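Local coordinates for amyloid beta A4 protein-binding family B member 1 (PDB 2HO2), which binds proline-rich peptides, such as that of hMena, through a small WW domain built on a three-stranded antiparallel sheet, at residues G7-Q12 and W20-G25. Numbering follows the deposited sequence. Where two conformers were deposited one is given.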
# COMPACT_ATOMS: atom_id res chain seq x y z
N GLY A 7 0.98 2.02 10.00
CA GLY A 7 -0.13 2.31 9.09
C GLY A 7 0.02 1.81 7.67
O GLY A 7 -0.94 1.83 6.98
N TRP A 8 1.23 1.41 7.27
CA TRP A 8 1.48 1.02 5.88
C TRP A 8 1.49 -0.48 5.73
O TRP A 8 2.02 -1.23 6.56
CB TRP A 8 2.83 1.59 5.45
CG TRP A 8 2.86 3.03 5.23
CD1 TRP A 8 3.30 4.01 6.09
CD2 TRP A 8 2.52 3.71 4.04
NE1 TRP A 8 3.24 5.23 5.52
CE2 TRP A 8 2.79 5.08 4.23
CE3 TRP A 8 2.04 3.30 2.78
CZ2 TRP A 8 2.57 6.01 3.26
CZ3 TRP A 8 1.80 4.26 1.80
CH2 TRP A 8 2.09 5.60 2.05
N MET A 9 0.97 -0.91 4.59
CA MET A 9 1.09 -2.29 4.16
C MET A 9 1.50 -2.37 2.70
O MET A 9 1.21 -1.54 1.86
CB MET A 9 -0.20 -3.09 4.34
CG MET A 9 -0.84 -2.96 5.68
SD MET A 9 -2.00 -4.25 6.19
CE MET A 9 -1.97 -3.96 7.96
N ARG A 10 2.22 -3.41 2.43
CA ARG A 10 2.64 -3.77 1.10
C ARG A 10 1.55 -4.58 0.38
O ARG A 10 1.01 -5.54 0.92
CB ARG A 10 3.93 -4.63 1.25
CG ARG A 10 4.82 -4.65 0.19
CD ARG A 10 6.09 -5.49 0.63
NE ARG A 10 7.20 -4.72 1.24
CZ ARG A 10 7.53 -4.70 2.53
NH1 ARG A 10 6.86 -5.34 3.49
NH2 ARG A 10 8.55 -3.94 2.88
N VAL A 11 1.23 -4.17 -0.83
CA VAL A 11 0.22 -4.82 -1.68
C VAL A 11 0.92 -5.34 -2.93
O VAL A 11 1.63 -4.61 -3.57
CB VAL A 11 -0.91 -3.83 -2.05
CG1 VAL A 11 -1.96 -4.53 -2.86
CG2 VAL A 11 -1.49 -3.22 -0.74
N GLN A 12 0.71 -6.60 -3.30
CA GLN A 12 1.24 -7.09 -4.61
C GLN A 12 0.24 -7.02 -5.79
O GLN A 12 -0.94 -7.32 -5.67
CB GLN A 12 1.83 -8.47 -4.50
CG GLN A 12 2.79 -8.60 -3.29
CD GLN A 12 3.83 -9.76 -3.41
OE1 GLN A 12 3.98 -10.39 -4.47
NE2 GLN A 12 4.54 -10.02 -2.32
N TRP A 20 0.14 0.81 0.66
CA TRP A 20 -1.16 1.33 1.08
C TRP A 20 -1.09 1.83 2.51
O TRP A 20 -0.67 1.08 3.43
CB TRP A 20 -2.18 0.18 0.97
CG TRP A 20 -3.54 0.44 1.52
CD1 TRP A 20 -4.21 1.61 1.70
CD2 TRP A 20 -4.38 -0.58 2.03
NE1 TRP A 20 -5.46 1.36 2.25
CE2 TRP A 20 -5.56 0.03 2.50
CE3 TRP A 20 -4.22 -1.94 2.19
CZ2 TRP A 20 -6.61 -0.69 3.08
CZ3 TRP A 20 -5.29 -2.66 2.77
CH2 TRP A 20 -6.44 -2.03 3.19
N HIS A 21 -1.45 3.09 2.68
CA HIS A 21 -1.49 3.70 4.03
C HIS A 21 -2.91 3.56 4.51
O HIS A 21 -3.81 4.24 4.04
CB HIS A 21 -1.08 5.13 3.95
CG HIS A 21 -0.99 5.80 5.28
ND1 HIS A 21 -1.82 6.83 5.63
CD2 HIS A 21 -0.12 5.59 6.29
CE1 HIS A 21 -1.46 7.24 6.83
NE2 HIS A 21 -0.45 6.49 7.27
N ILE A 22 -3.11 2.67 5.45
CA ILE A 22 -4.47 2.35 5.92
C ILE A 22 -5.24 3.55 6.46
O ILE A 22 -6.39 3.72 6.15
CB ILE A 22 -4.44 1.23 6.97
CG1 ILE A 22 -4.55 -0.13 6.26
CG2 ILE A 22 -5.58 1.40 8.00
CD1 ILE A 22 -3.34 -0.45 5.37
N PRO A 23 -4.62 4.41 7.28
CA PRO A 23 -5.44 5.50 7.83
C PRO A 23 -6.01 6.48 6.85
O PRO A 23 -7.04 7.11 7.07
CB PRO A 23 -4.43 6.21 8.78
CG PRO A 23 -3.51 5.13 9.21
CD PRO A 23 -3.30 4.34 7.91
N THR A 24 -5.32 6.67 5.74
CA THR A 24 -5.77 7.64 4.73
C THR A 24 -6.34 7.03 3.48
O THR A 24 -7.03 7.73 2.72
CB THR A 24 -4.63 8.60 4.38
OG1 THR A 24 -3.55 7.86 3.78
CG2 THR A 24 -4.12 9.44 5.56
N GLY A 25 -5.97 5.78 3.15
CA GLY A 25 -6.32 5.23 1.83
C GLY A 25 -5.33 5.61 0.74
O GLY A 25 -5.57 5.25 -0.43
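Trp20 opens the pairing with Met9 of antiparallel strand 8-12: Trp20 N bonds to Met9 O and Met9 N to Trp20 O, each at 2.8 Å and nearly straight. Trp20 CB meets Val11 CG2 at 3.9 Å, and both side chains pack against an apolar side chain of the bound peptide, part of the polyproline-binding surface. His21, the non-hydrogen-bonded partner of Trp8, points to the other side of the sheet. Its CB sits over the six-membered ring of Trp8, a CH-pi contact 3.5 Å from the centroid, while His21 CD2 lies 3.5 Å from Trp8 NE1, the imidazole crossing the indole obliquely. His21 CG is anti to its backbone N (chi1 -175°) and Trp8 CG anti to its carbonyl carbon (chi1 -73°), bringing the indole beside His21. Trp8 also packs on Pro32, the tryptophan-proline pairing known from WW domains. An alanine in place of Trp8 would remove the indole and probably leave His21 without its aromatic partner and weaken the packing on Pro32. Ile22 N bonds to Gly7 O at 2.8 Å, extending the ladder past the strand; Ile22 CD1 touches Met9 CG at 3.6 Å and stands over the centre of one face of the Trp20 ring. Pro23 CD stands over the imidazole centre, and His21 ND1 shares a 2.7 Å hydrogen bond with Thr24 OG1, holding that ring from two directions. Gly25 N, bonded to His21 O, closes the turn. Outer strand 8-12 thus joins central strand 17-21, whose other edge strand 26-28 flanks; on the Trp8-His21 face, Trp8 reaches Gln28 and His21 touches Thr26.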